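Chromosome segregation protein smc (Pyrococcus furiosus, PDB 3KTA) is an SMC-family ABC ATPase with adenylate kinase activity, whose N- and C-terminal segments form one nucleotide-binding head, and probably serves chromosome condensation and partitioning. Local coordinates at the interface of chains B and A. Numbering follows the deposited sequence. Chains: chain A, Chromosome segregation protein smc; chain B, Chromosome segregation protein smc.

Contact 1: the interface of chains B and A. Residues chain B 31, 39-40, 42-43; chain A 91, 93, 121, 123, 139.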
# COMPACT_ATOMS: atom_id res chain seq x y z
N ILE B 31 -8.43 5.83 -5.97
CA ILE B 31 -8.90 6.95 -5.16
C ILE B 31 -8.35 8.23 -5.78
O ILE B 31 -7.14 8.39 -5.91
CB ILE B 31 -8.40 6.84 -3.72
CG1 ILE B 31 -8.96 5.56 -3.09
CG2 ILE B 31 -8.83 8.06 -2.92
CD1 ILE B 31 -8.37 5.25 -1.72
N LYS B 39 -7.12 12.32 0.68
CA LYS B 39 -6.90 10.97 0.15
C LYS B 39 -5.99 10.13 1.05
O LYS B 39 -6.34 9.00 1.44
CB LYS B 39 -6.36 11.05 -1.29
CG LYS B 39 -7.29 11.80 -2.24
CD LYS B 39 -6.69 11.83 -3.66
CE LYS B 39 -5.30 12.47 -3.71
NZ LYS B 39 -5.33 13.95 -3.49
N SER B 40 -4.81 10.65 1.38
CA SER B 40 -3.87 9.88 2.18
C SER B 40 -4.44 9.55 3.56
O SER B 40 -4.06 8.56 4.16
CB SER B 40 -2.55 10.60 2.34
OG SER B 40 -1.92 10.71 1.08
N ILE B 42 -7.24 8.39 4.22
CA ILE B 42 -7.87 7.07 4.12
C ILE B 42 -6.85 5.96 4.37
O ILE B 42 -7.13 5.00 5.08
CB ILE B 42 -8.55 6.87 2.75
CG1 ILE B 42 -9.64 7.92 2.55
CG2 ILE B 42 -9.09 5.44 2.62
CD1 ILE B 42 -10.28 7.86 1.16
N GLY B 43 -5.67 6.09 3.78
CA GLY B 43 -4.58 5.19 4.10
C GLY B 43 -4.25 5.23 5.58
O GLY B 43 -3.97 4.19 6.18
N LEU A 91 -1.66 -1.20 -0.64
CA LEU A 91 -2.09 0.19 -0.59
C LEU A 91 -0.96 1.01 -1.16
O LEU A 91 0.15 0.97 -0.66
CB LEU A 91 -2.38 0.61 0.85
CG LEU A 91 -2.65 2.10 1.06
CD1 LEU A 91 -3.94 2.54 0.39
CD2 LEU A 91 -2.75 2.33 2.56
N ASP A 93 0.09 4.83 -2.45
CA ASP A 93 -0.26 6.26 -2.45
C ASP A 93 0.64 7.09 -3.38
O ASP A 93 1.78 7.38 -3.06
CB ASP A 93 -0.14 6.79 -1.02
CG ASP A 93 -0.79 8.15 -0.83
OD1 ASP A 93 -1.10 8.83 -1.84
OD2 ASP A 93 -1.01 8.52 0.34
N ILE A 121 -5.48 -0.97 -3.62
CA ILE A 121 -6.11 0.32 -3.37
C ILE A 121 -5.07 1.37 -3.71
O ILE A 121 -3.99 1.41 -3.10
CB ILE A 121 -6.52 0.48 -1.89
CG1 ILE A 121 -7.56 -0.58 -1.52
CG2 ILE A 121 -7.06 1.89 -1.62
CD1 ILE A 121 -7.68 -0.80 -0.01
N ILE A 123 -4.10 5.39 -4.64
CA ILE A 123 -4.38 6.81 -4.72
C ILE A 123 -3.57 7.41 -5.86
O ILE A 123 -2.37 7.16 -5.94
CB ILE A 123 -3.98 7.52 -3.43
CG1 ILE A 123 -4.82 7.01 -2.25
CG2 ILE A 123 -4.15 9.04 -3.61
CD1 ILE A 123 -4.24 7.34 -0.88
N VAL A 139 -12.63 11.79 -3.67
CA VAL A 139 -12.49 12.54 -2.42
C VAL A 139 -12.55 14.05 -2.70
O VAL A 139 -11.95 14.54 -3.67
CB VAL A 139 -11.15 12.21 -1.72
CG1 VAL A 139 -11.06 12.92 -0.38
CG2 VAL A 139 -11.01 10.70 -1.51

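Contact 2: the interface of chains B and A. Residues chain B 25, 27-30; chain A 120, 132-135.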
# COMPACT_ATOMS: atom_id res chain seq x y z
N SER B 25 -13.53 -2.17 -4.02
CA SER B 25 -13.64 -3.35 -4.86
C SER B 25 -12.74 -4.45 -4.30
O SER B 25 -11.69 -4.17 -3.76
CB SER B 25 -13.20 -3.04 -6.29
OG SER B 25 -13.12 -4.24 -7.05
N GLY B 27 -11.07 -6.12 -6.12
CA GLY B 27 -9.95 -6.00 -7.04
C GLY B 27 -9.20 -4.69 -6.89
O GLY B 27 -8.53 -4.45 -5.89
N PHE B 28 -9.32 -3.85 -7.92
CA PHE B 28 -8.56 -2.60 -8.03
C PHE B 28 -9.46 -1.38 -7.83
O PHE B 28 -10.36 -1.11 -8.64
CB PHE B 28 -7.89 -2.62 -9.43
CG PHE B 28 -7.15 -1.37 -9.82
CD1 PHE B 28 -6.73 -0.43 -8.89
CD2 PHE B 28 -6.83 -1.17 -11.17
CE1 PHE B 28 -6.03 0.71 -9.31
CE2 PHE B 28 -6.14 -0.05 -11.60
CZ PHE B 28 -5.74 0.88 -10.67
N THR B 29 -9.26 -0.66 -6.73
CA THR B 29 -9.96 0.60 -6.50
C THR B 29 -8.98 1.75 -6.67
O THR B 29 -7.88 1.71 -6.13
CB THR B 29 -10.56 0.68 -5.08
OG1 THR B 29 -11.37 -0.48 -4.84
CG2 THR B 29 -11.41 1.94 -4.93
N ALA B 30 -9.37 2.77 -7.42
CA ALA B 30 -8.58 3.98 -7.51
C ALA B 30 -9.25 5.05 -6.67
O ALA B 30 -10.48 5.18 -6.68
CB ALA B 30 -8.47 4.46 -8.95
N PHE A 120 -6.02 -4.28 -4.61
CA PHE A 120 -5.19 -3.09 -4.74
C PHE A 120 -6.00 -1.84 -4.49
O PHE A 120 -7.07 -1.66 -5.09
CB PHE A 120 -4.58 -3.03 -6.15
CG PHE A 120 -3.50 -4.03 -6.36
CD1 PHE A 120 -3.80 -5.34 -6.72
CD2 PHE A 120 -2.17 -3.69 -6.13
CE1 PHE A 120 -2.79 -6.27 -6.89
CE2 PHE A 120 -1.16 -4.62 -6.28
CZ PHE A 120 -1.47 -5.91 -6.65
N ASN A 132 -8.66 1.85 -15.94
CA ASN A 132 -9.20 0.50 -15.88
C ASN A 132 -9.43 -0.03 -14.47
O ASN A 132 -9.52 -1.23 -14.28
CB ASN A 132 -8.29 -0.47 -16.64
CG ASN A 132 -8.24 -0.17 -18.12
OD1 ASN A 132 -9.27 0.09 -18.74
ND2 ASN A 132 -7.04 -0.20 -18.69
N ALA A 133 -9.54 0.87 -13.50
CA ALA A 133 -9.88 0.45 -12.14
C ALA A 133 -11.27 -0.19 -12.13
O ALA A 133 -12.13 0.16 -12.94
CB ALA A 133 -9.85 1.65 -11.21
N ASP A 134 -11.50 -1.13 -11.21
CA ASP A 134 -12.81 -1.75 -11.10
C ASP A 134 -13.82 -0.79 -10.47
O ASP A 134 -15.00 -0.80 -10.83
CB ASP A 134 -12.74 -3.03 -10.26
CG ASP A 134 -11.86 -4.08 -10.88
OD1 ASP A 134 -12.12 -4.46 -12.04
OD2 ASP A 134 -10.90 -4.53 -10.22
N LYS A 135 -13.35 -0.01 -9.50
CA LYS A 135 -14.15 1.01 -8.84
C LYS A 135 -13.32 2.27 -8.63
O LYS A 135 -12.10 2.20 -8.48
CB LYS A 135 -14.64 0.50 -7.47
CG LYS A 135 -15.61 -0.67 -7.57
CD LYS A 135 -16.98 -0.17 -8.05
CE LYS A 135 -17.98 -1.31 -8.17
NZ LYS A 135 -19.33 -0.80 -8.52
O HOH W 1 -9.67 -2.37 -3.93

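Contact 3: the interface of chains B and A. Residues chain B 151-152, 159; chain A 48-50, 73-74, 77.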
# COMPACT_ATOMS: atom_id res chain seq x y z
N PHE B 151 12.23 0.49 -1.01
CA PHE B 151 12.77 -0.79 -1.43
C PHE B 151 14.14 -0.66 -2.07
O PHE B 151 14.93 -1.60 -2.08
CB PHE B 151 11.80 -1.50 -2.36
CG PHE B 151 10.48 -1.81 -1.72
CD1 PHE B 151 10.37 -2.87 -0.82
CD2 PHE B 151 9.36 -1.05 -1.99
CE1 PHE B 151 9.16 -3.16 -0.21
CE2 PHE B 151 8.15 -1.33 -1.38
CZ PHE B 151 8.04 -2.39 -0.50
N ILE B 152 14.44 0.51 -2.62
CA ILE B 152 15.77 0.70 -3.19
C ILE B 152 16.70 1.44 -2.21
O ILE B 152 17.92 1.40 -2.37
CB ILE B 152 15.75 1.31 -4.63
CG1 ILE B 152 14.99 2.62 -4.68
CG2 ILE B 152 15.13 0.32 -5.62
CD1 ILE B 152 15.81 3.84 -4.30
N ARG B 159 16.93 -6.03 2.84
CA ARG B 159 16.22 -6.58 1.69
C ARG B 159 16.15 -8.11 1.76
O ARG B 159 15.11 -8.71 1.47
CB ARG B 159 16.83 -6.09 0.38
CG ARG B 159 15.99 -6.44 -0.85
CD ARG B 159 16.57 -5.81 -2.12
NE ARG B 159 16.63 -4.36 -2.05
CZ ARG B 159 17.76 -3.66 -1.95
NH1 ARG B 159 18.93 -4.27 -1.92
NH2 ARG B 159 17.72 -2.33 -1.90
N LEU A 48 20.90 -8.89 0.00
CA LEU A 48 20.34 -9.17 -1.31
C LEU A 48 20.40 -7.88 -2.11
O LEU A 48 19.80 -6.87 -1.74
CB LEU A 48 18.90 -9.71 -1.16
CG LEU A 48 18.16 -10.24 -2.38
CD1 LEU A 48 16.96 -11.07 -1.94
CD2 LEU A 48 17.71 -9.10 -3.29
N GLU A 49 21.17 -7.90 -3.20
CA GLU A 49 21.42 -6.70 -3.97
C GLU A 49 20.54 -6.65 -5.21
O GLU A 49 20.07 -7.67 -5.67
CB GLU A 49 22.89 -6.60 -4.39
CG GLU A 49 23.74 -5.70 -3.50
CD GLU A 49 23.52 -4.21 -3.77
OE1 GLU A 49 22.41 -3.82 -4.20
OE2 GLU A 49 24.46 -3.43 -3.54
N ILE A 50 20.34 -5.45 -5.73
CA ILE A 50 19.66 -5.27 -7.01
C ILE A 50 20.67 -4.72 -7.99
O ILE A 50 21.39 -3.77 -7.67
CB ILE A 50 18.49 -4.28 -6.88
CG1 ILE A 50 17.42 -4.85 -5.95
CG2 ILE A 50 17.89 -3.97 -8.26
CD1 ILE A 50 16.28 -3.89 -5.65
N THR A 73 12.19 0.20 -10.45
CA THR A 73 12.96 -0.87 -9.87
C THR A 73 12.28 -1.41 -8.60
O THR A 73 12.15 -2.62 -8.41
CB THR A 73 14.40 -0.39 -9.55
OG1 THR A 73 15.02 0.05 -10.77
CG2 THR A 73 15.22 -1.51 -8.96
N ALA A 74 11.83 -0.48 -7.75
CA ALA A 74 11.11 -0.81 -6.52
C ALA A 74 9.80 -1.53 -6.83
O ALA A 74 9.45 -2.49 -6.16
CB ALA A 74 10.83 0.45 -5.72
N PHE A 77 10.25 -5.08 -7.81
CA PHE A 77 10.52 -5.90 -6.64
C PHE A 77 9.24 -6.26 -5.87
O PHE A 77 9.02 -7.42 -5.51
CB PHE A 77 11.52 -5.17 -5.74
CG PHE A 77 11.97 -5.96 -4.55
CD1 PHE A 77 12.70 -7.12 -4.71
CD2 PHE A 77 11.66 -5.53 -3.27
CE1 PHE A 77 13.11 -7.86 -3.62
CE2 PHE A 77 12.08 -6.26 -2.17
CZ PHE A 77 12.81 -7.42 -2.34

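Contact 1: the interface of chains B and A
The polar part of this contact joins B:Ser40, the serine that follows the lysine of the Walker A P-loop, to A:Asp93, the Walker B aspartate. The hydroxyl OG of B:Ser40 donates a short hydrogen bond of 2.5 Å to OD2 of A:Asp93, which accepts with the lone pair on the side of its other oxygen. CG of A:Asp93 stands anti to its backbone N (chi1 -166°), which carries the carboxylate towards the helix bearing the serine. A serine suits this place, because its short hydroxyl can reach the carboxylate from the first turn of the helix and the residue also belongs to the magnesium site.

The remaining contacts are apolar, and A:Ile123 is wedged at their centre. Its CG2 branch lies against CE of B:Lys39, the P-loop lysine, at 3.6 Å, while CG1 faces CB of B:Ile31 at 3.9 Å. B:Ile31 spreads its two branches: CD1 meets CG2 of A:Ile121 at 3.6 Å, and CG2 meets CG2 of A:Val139 at 3.7 Å. Branched side chains fill the angle between sheet and helix well, whereas B:Gly43, lacking a side chain, lets CD2 of A:Leu91 come to 3.7 Å from its CA.

B:Ile31 and A:Ile123 form a parallel bridge between strands 28-33 and 119-123, and P-loop helix 39-49 packs across this mixed-chain sheet.

Contact 2: the interface of chains B and A
B:Phe28 lies flat against A:Ala133 at the start of the strand that leads to the P-loop in this ABC ATPase head. CA of A:Ala133 sits over one face of the phenyl ring, 4.0 Å from its centroid, a CH-pi contact that a small residue permits. CG of B:Phe28 is anti to its backbone N (chi1 175°), turning the ring towards the alanine.

A:Asp134 addresses the backbone of the same phenylalanine twice. Its amide N donates to O of B:Phe28 at 2.8 Å, and its carboxylate OD2 accepts from N of B:Phe28 at 2.9 Å. That second bond is nearly straight, 169° at H, and uses the lone pair pointing away from OD1. The side chain gets there because CG lies beside its own backbone N (chi1 -62°). An alanine in place of A:Asp134 would probably leave the amide of B:Phe28 without this acceptor and the strand end freer to shift.

B:Ser25 comes alongside with its CB, which touches CG of A:Lys135 at 3.6 Å, while its OG accepts from N of B:Gly27 to hold the turn. Backbone bonds from A:Phe120 N to B:Gly27 O and from B:Thr29 N to A:Phe120 O pair the strand on its other flank. A water there links B:Ser25 O, B:Gly27 O, B:Thr29 OG1 and A:Phe120 O, with the threonine hydroxyl 2.7 Å from it.

Contact 3: the interface of chains B and A
B:Arg159 reaches across A:Leu48, A:Ile50 and A:Phe77 and buries 79 Å² against chain A. Its NH1 donates to the backbone O of A:Leu48 at 2.7 Å, with the acceptor close to the guanidinium plane and the donor in the carbonyl plane. NE and NH2 both turn back to O of B:Phe151 in their own chain, so the group is fixed in rotation by bonds at two edges. The bend at chi3 (-60°) swings the head round to span these carbonyls. A long side chain with several N-H groups, as in arginine, suits a place where both carbonyls must be met.

A:Ile50 supports the guanidinium from one face: its CD1 lies 3.6 Å from NE, near the rim of the flat group. The carboxylate of A:Glu49 is not in contact with it, but its OE1 is 4.2 Å from NH1 and might help to balance the charge.

A:Phe77 uses its rim. CZ meets the aliphatic CG of B:Arg159 at 3.6 Å, the ring standing almost upright to the guanidinium, at 87°. Further round, CD2 meets CD1 of B:Phe151 at 3.8 Å, edge on, and beyond it CG2 of B:Ile152 touches CG2 of A:Thr73.

Helices 150-153 and 156-167 of chain B thus pack against strand 48-53 and helix 67-84 of chain A, the latter beginning in the ABC signature motif.

Contact 1 and contact 2 are neighbours, their C-alpha centres about 12 Å apart, and share three strands: 28-33 of chain B, flanked by 119-123 and 135-142 of chain A. Contact 2 pairs the start of the central strand, and contact 1 continues to the P-loop and Walker B residues. Contact 3 stands apart, about 24 Å from contact 1 and 26 Å from contact 2, and uses different elements of both chains. The two terminal segments of the SMC protein are therefore joined at separated places, through a shared sheet and through two chain B helices set against a helix and a strand of chain A, consistent with their forming one ATPase head.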